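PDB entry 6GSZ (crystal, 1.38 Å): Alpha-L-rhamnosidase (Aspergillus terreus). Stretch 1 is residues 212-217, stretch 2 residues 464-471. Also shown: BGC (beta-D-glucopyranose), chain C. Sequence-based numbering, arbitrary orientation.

Stretch 1, residues 212-217: RIGYDG
Stretch 2 (464-471) RDERLGWT

This is a small contact between two loops far apart in sequence, in which no direct hydrogen bond crosses the interface: apolar side chains pack at one end and two waters link the polar groups at the other. Some 331 Å² is buried, both sides summed. Neither stretch forms a strand or helix where they touch, and the end-to-end directions, taken from I213 to D216 and from D465 to W470, lie 103° apart. The register is set by two CA pairs, G214 with E466 at 5.3 Å and Y215 with D465 at 5.2 Å.

Stretch 1 begins extended, with I213 at phi/psi -129/145. G214 follows at 105/161 and G217 ends the stretch at 102/-27; at both sets of angles a CB would be jammed against the carbonyl O of the preceding residue, which by itself calls for glycine. Between them, Y215 is extended (-93/178) and D216 takes left-handed angles (58/36), its side chain pointing away from stretch 2. R212 (chi1 t, chi2 t, chi3 p) closes this loop on itself, NH1 donating to G217 O at 3.1 Å.

Y215 makes the widest contact of stretch 1. Its chi1 is p (44°) and its chi2 82°, which carry the ring along stretch 2. Its CE2 lies 4.0 Å from L468 CD1 and 3.5 Å from E466 OE2, while its OH comes within 3.7 Å of W470 CZ2, an edge-to-edge approach of the two rings. L468 (chi1 m, chi2 t) points toward stretch 1 and suits its place because its two methyls serve different neighbours: CD1 meets the tyrosine, and CD2 lies 3.9 Å from CG2 of I213 (m, m).

At D465 the backbones come close without bonding. Y215 CA is 3.3 Å from D465 O, and Y215 N, at 3.4 Å from the same D465 O, has too poor an angle for a hydrogen bond. The carboxylate instead works through water. With chi1 p, D465 points toward stretch 1, and its OD2 accepts from water 1 at 2.8 Å and from water 2 at 2.7 Å. Water 1 also donates to G214 O at 2.9 Å and accepts weakly from G217 N at 2.9 Å; water 2 accepts from D216 N at 2.8 Å. An acidic acceptor thus reaches the amides of D216 and G217 at one remove.

Within stretch 2, E466 (phi/psi -145/-106, chi1 t, chi2 t) is held by both carboxylate oxygens. R464 NE donates to E466 OE1 at 3.0 Å in a salt bridge, and W470 NE1 donates to E466 OE2 at 2.8 Å. R467, at left-handed angles (65/49), folds back so that its NE donates to R464 O at 2.9 Å. W470 (chi1 m, chi2 99°) occupies the N-cap position before a helix. The glucose lies beside this framework: its C4 sits over one face of the W470 ring, and its O1 is 3.1 Å from R464 NH2.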

ATOM      1  N   ARG A 212     -19.330  10.708   2.177  1.00 10.84           N
ATOM      2  CA  ARG A 212     -18.708  11.949   2.652  1.00 11.43           C
ATOM      3  C   ARG A 212     -17.191  11.723   2.841  1.00 11.91           C
ATOM      4  O   ARG A 212     -16.801  10.991   3.717  1.00 12.86           O
ATOM      5  CB  ARG A 212     -19.361  12.453   3.939  1.00 12.32           C
ATOM      6  CG  ARG A 212     -18.907  13.842   4.359  1.00 12.97           C
ATOM      7  CD  ARG A 212     -19.621  14.305   5.634  1.00 14.27           C
ATOM      8  NE  ARG A 212     -19.380  13.432   6.774  1.00 14.00           N
ATOM      9  CZ  ARG A 212     -18.294  13.447   7.556  1.00 13.06           C
ATOM     10  NH1 ARG A 212     -17.409  14.429   7.433  1.00 14.19           N
ATOM     11  NH2 ARG A 212     -18.175  12.502   8.494  1.00 14.12           N
ATOM     12  N   ILE A 213     -16.397  12.386   1.995  1.00 10.28           N
ATOM     13  CA  ILE A 213     -14.953  12.192   1.991  1.00 10.55           C
ATOM     14  C   ILE A 213     -14.310  13.580   2.064  1.00 10.48           C
ATOM     15  O   ILE A 213     -14.755  14.533   1.433  1.00 12.10           O
ATOM     16  CB  ILE A 213     -14.485  11.361   0.769  1.00 11.53           C
ATOM     17  CG1 ILE A 213     -15.169   9.996   0.658  1.00 14.13           C
ATOM     18  CG2 ILE A 213     -12.975  11.191   0.702  1.00 12.58           C
ATOM     19  CD1 ILE A 213     -14.857   9.067   1.811  1.00 17.61           C
ATOM     20  N   GLY A 214     -13.170  13.636   2.760  1.00 10.92           N
ATOM     21  CA  GLY A 214     -12.453  14.895   2.975  1.00 12.12           C
ATOM     22  C   GLY A 214     -12.596  15.450   4.376  1.00 12.68           C
ATOM     23  O   GLY A 214     -13.569  15.154   5.066  1.00 13.07           O
ATOM     24  N   TYR A 215     -11.681  16.354   4.743  1.00 13.97           N
ATOM     25  CA  TYR A 215     -11.658  16.981   6.031  1.00 15.45           C
ATOM     26  C   TYR A 215     -12.446  18.298   5.969  1.00 16.34           C
ATOM     27  O   TYR A 215     -12.947  18.702   4.915  1.00 15.51           O
ATOM     28  CB  TYR A 215     -10.209  17.170   6.504  1.00 16.61           C
ATOM     29  CG  TYR A 215      -9.240  17.687   5.481  1.00 16.68           C
ATOM     30  CD1 TYR A 215      -9.130  19.030   5.187  1.00 20.21           C
ATOM     31  CD2 TYR A 215      -8.366  16.830   4.853  1.00 18.36           C
ATOM     32  CE1 TYR A 215      -8.227  19.507   4.246  1.00 23.69           C
ATOM     33  CE2 TYR A 215      -7.486  17.281   3.889  1.00 22.94           C
ATOM     34  CZ  TYR A 215      -7.373  18.629   3.620  1.00 23.17           C
ATOM     35  OH  TYR A 215      -6.466  19.067   2.691  1.00 31.12           O
ATOM     36  N   ASP A 216     -12.541  18.968   7.109  1.00 16.48           N
ATOM     37  CA  ASP A 216     -13.274  20.255   7.220  1.00 19.11           C
ATOM     38  C   ASP A 216     -14.732  20.065   6.792  1.00 18.00           C
ATOM     39  O   ASP A 216     -15.382  20.999   6.284  1.00 21.65           O
ATOM     40  CB  ASP A 216     -12.551  21.345   6.432  1.00 20.40           C
ATOM     41  CG  ASP A 216     -11.190  21.699   7.019  1.00 20.87           C
ATOM     42  OD1 ASP A 216     -11.021  21.558   8.239  1.00 23.36           O
ATOM     43  OD2 ASP A 216     -10.319  22.124   6.232  1.00 20.56           O
ATOM     44  N   GLY A 217     -15.260  18.883   7.131  1.00 17.10           N
ATOM     45  CA  GLY A 217     -16.647  18.500   6.868  1.00 17.84           C
ATOM     46  C   GLY A 217     -16.773  17.582   5.669  1.00 16.64           C
ATOM     47  O   GLY A 217     -17.732  16.814   5.551  1.00 18.33           O
ATOM     48  N   ARG A 464      -9.096   9.217  11.050  1.00 11.85           N
ATOM     49  CA  ARG A 464      -9.829  10.460  11.077  1.00 11.84           C
ATOM     50  C   ARG A 464     -10.546  10.679   9.737  1.00 11.72           C
ATOM     51  O   ARG A 464     -10.649   9.792   8.902  1.00 11.31           O
ATOM     52  CB  ARG A 464      -8.919  11.630  11.477  1.00 12.28           C
ATOM     53  CG  ARG A 464      -7.868  12.023  10.445  1.00 12.23           C
ATOM     54  CD  ARG A 464      -6.917  13.051  11.018  1.00 13.14           C
ATOM     55  NE  ARG A 464      -5.901  13.454  10.069  1.00 12.66           N
ATOM     56  CZ  ARG A 464      -4.638  13.754  10.373  1.00 11.80           C
ATOM     57  NH1 ARG A 464      -4.295  13.864  11.645  1.00 13.48           N
ATOM     58  NH2 ARG A 464      -3.756  13.925   9.386  1.00 13.27           N
ATOM     59  N   ASP A 465     -11.091  11.889   9.594  1.00 11.52           N
ATOM     60  CA  ASP A 465     -11.834  12.319   8.410  1.00 11.59           C
ATOM     61  C   ASP A 465     -10.886  12.736   7.294  1.00 11.87           C
ATOM     62  O   ASP A 465     -10.915  13.829   6.843  1.00 11.70           O
ATOM     63  CB  ASP A 465     -12.812  13.434   8.771  1.00 12.76           C
ATOM     64  CG  ASP A 465     -12.186  14.655   9.422  1.00 14.59           C
ATOM     65  OD1 ASP A 465     -10.977  14.588   9.773  1.00 13.34           O
ATOM     66  OD2 ASP A 465     -12.876  15.647   9.570  1.00 13.34           O
ATOM     67  N   GLU A 466     -10.027  11.809   6.912  1.00 10.54           N
ATOM     68  CA  GLU A 466      -9.019  12.067   5.862  1.00 11.29           C
ATOM     69  C   GLU A 466      -8.854  10.765   5.081  1.00 10.57           C
ATOM     70  O   GLU A 466      -9.679  10.448   4.283  1.00 11.15           O
ATOM     71  CB  GLU A 466      -7.762  12.680   6.504  1.00 10.91           C
ATOM     72  CG  GLU A 466      -6.803  13.314   5.510  1.00 12.58           C
ATOM     73  CD  GLU A 466      -5.905  14.382   6.094  1.00 13.27           C
ATOM     74  OE1 GLU A 466      -5.926  14.565   7.316  1.00 13.10           O
ATOM     75  OE2 GLU A 466      -5.199  15.034   5.324  1.00 12.83           O
ATOM     76  N   ARG A 467      -7.735  10.047   5.273  1.00  9.51           N
ATOM     77  CA  ARG A 467      -7.521   8.733   4.618  1.00 11.07           C
ATOM     78  C   ARG A 467      -7.437   8.961   3.111  1.00  9.61           C
ATOM     79  O   ARG A 467      -8.053   8.253   2.335  1.00 10.61           O
ATOM     80  CB  ARG A 467      -8.559   7.680   5.042  1.00 11.54           C
ATOM     81  CG  ARG A 467      -9.090   7.781   6.467  1.00 11.75           C
ATOM     82  CD  ARG A 467     -10.086   6.704   6.770  1.00 12.03           C
ATOM     83  NE  ARG A 467     -10.802   6.994   7.983  1.00 11.28           N
ATOM     84  CZ  ARG A 467     -11.702   6.169   8.503  1.00 11.65           C
ATOM     85  NH1 ARG A 467     -11.926   5.003   7.942  1.00 10.94           N
ATOM     86  NH2 ARG A 467     -12.383   6.502   9.595  1.00 12.11           N
ATOM     87  N   LEU A 468      -6.604   9.939   2.708  1.00 10.23           N
ATOM     88  CA  LEU A 468      -6.481  10.316   1.311  1.00  9.84           C
ATOM     89  C   LEU A 468      -5.110   9.872   0.788  1.00  8.86           C
ATOM     90  O   LEU A 468      -4.147   9.643   1.584  1.00 10.91           O
ATOM     91  CB  LEU A 468      -6.593  11.840   1.177  1.00  9.83           C
ATOM     92  CG  LEU A 468      -7.835  12.456   1.820  1.00 10.44           C
ATOM     93  CD1 LEU A 468      -7.798  13.966   1.723  1.00 11.87           C
ATOM     94  CD2 LEU A 468      -9.138  11.897   1.210  1.00 10.89           C
ATOM     95  N   GLY A 469      -5.031   9.787  -0.537  1.00  8.89           N
ATOM     96  CA  GLY A 469      -3.773   9.328  -1.162  1.00 10.17           C
ATOM     97  C   GLY A 469      -2.712  10.413  -1.258  1.00 10.27           C
ATOM     98  O   GLY A 469      -2.395  10.887  -2.350  1.00 10.04           O
ATOM     99  N   TRP A 470      -2.259  10.868  -0.087  1.00 10.85           N
ATOM    100  CA  TRP A 470      -1.295  11.975  -0.027  1.00 10.11           C
ATOM    101  C   TRP A 470       0.042  11.612  -0.710  1.00  9.54           C
ATOM    102  O   TRP A 470       0.712  10.623  -0.390  1.00 10.83           O
ATOM    103  CB  TRP A 470      -1.093  12.411   1.412  1.00 10.41           C
ATOM    104  CG  TRP A 470      -2.164  13.347   1.903  1.00 10.58           C
ATOM    105  CD1 TRP A 470      -3.252  13.043   2.666  1.00 11.06           C
ATOM    106  CD2 TRP A 470      -2.199  14.762   1.692  1.00 10.85           C
ATOM    107  NE1 TRP A 470      -3.956  14.182   2.939  1.00 12.51           N
ATOM    108  CE2 TRP A 470      -3.350  15.254   2.340  1.00 12.79           C
ATOM    109  CE3 TRP A 470      -1.374  15.644   1.012  1.00 12.78           C
ATOM    110  CZ2 TRP A 470      -3.668  16.605   2.332  1.00 13.63           C
ATOM    111  CZ3 TRP A 470      -1.681  16.980   0.995  1.00 13.32           C
ATOM    112  CH2 TRP A 470      -2.840  17.451   1.641  1.00 14.27           C
ATOM    113  N   THR A 471       0.386  12.436  -1.689  1.00  9.63           N
ATOM    114  CA  THR A 471       1.514  12.160  -2.587  1.00  9.27           C
ATOM    115  C   THR A 471       2.875  12.216  -1.881  1.00 10.05           C
ATOM    116  O   THR A 471       3.733  11.384  -2.109  1.00 11.30           O
ATOM    117  CB  THR A 471       1.399  13.096  -3.794  1.00  9.70           C
ATOM    118  OG1 THR A 471       1.268  14.462  -3.375  1.00 10.47           O
ATOM    119  CG2 THR A 471       0.239  12.694  -4.669  1.00 10.33           C
TER
HETATM  120  C2  BGC C 968      -0.427  14.260   5.200  0.70 21.40           C
HETATM  121  C3  BGC C 968       0.488  15.343   4.702  0.70 25.42           C
HETATM  122  C4  BGC C 968      -0.143  16.666   4.328  0.70 26.12           C
HETATM  123  C5  BGC C 968      -0.985  17.004   5.460  0.70 22.33           C
HETATM  124  C6  BGC C 968      -1.580  18.355   5.114  0.70 25.89           C
HETATM  125  C1  BGC C 968      -1.360  14.823   6.258  0.70 26.18           C
HETATM  126  O1  BGC C 968      -2.115  13.759   6.802  0.70 14.80           O
HETATM  127  O2  BGC C 968       0.281  13.357   6.016  0.70 29.23           O
HETATM  128  O3  BGC C 968       0.972  14.934   3.536  0.70 14.73           O
HETATM  129  O4  BGC C 968       0.748  17.754   3.988  0.70 25.27           O
HETATM  130  O5  BGC C 968      -2.007  16.014   5.808  0.70 37.28           O
HETATM  131  O6  BGC C 968      -2.541  18.689   6.121  0.70 26.27           O
HETATM  132  O   HOH W   1     -14.716  16.073   7.527  1.00 13.87           O
HETATM  133  O   HOH W   2     -11.867  18.138   9.718  1.00 16.47           O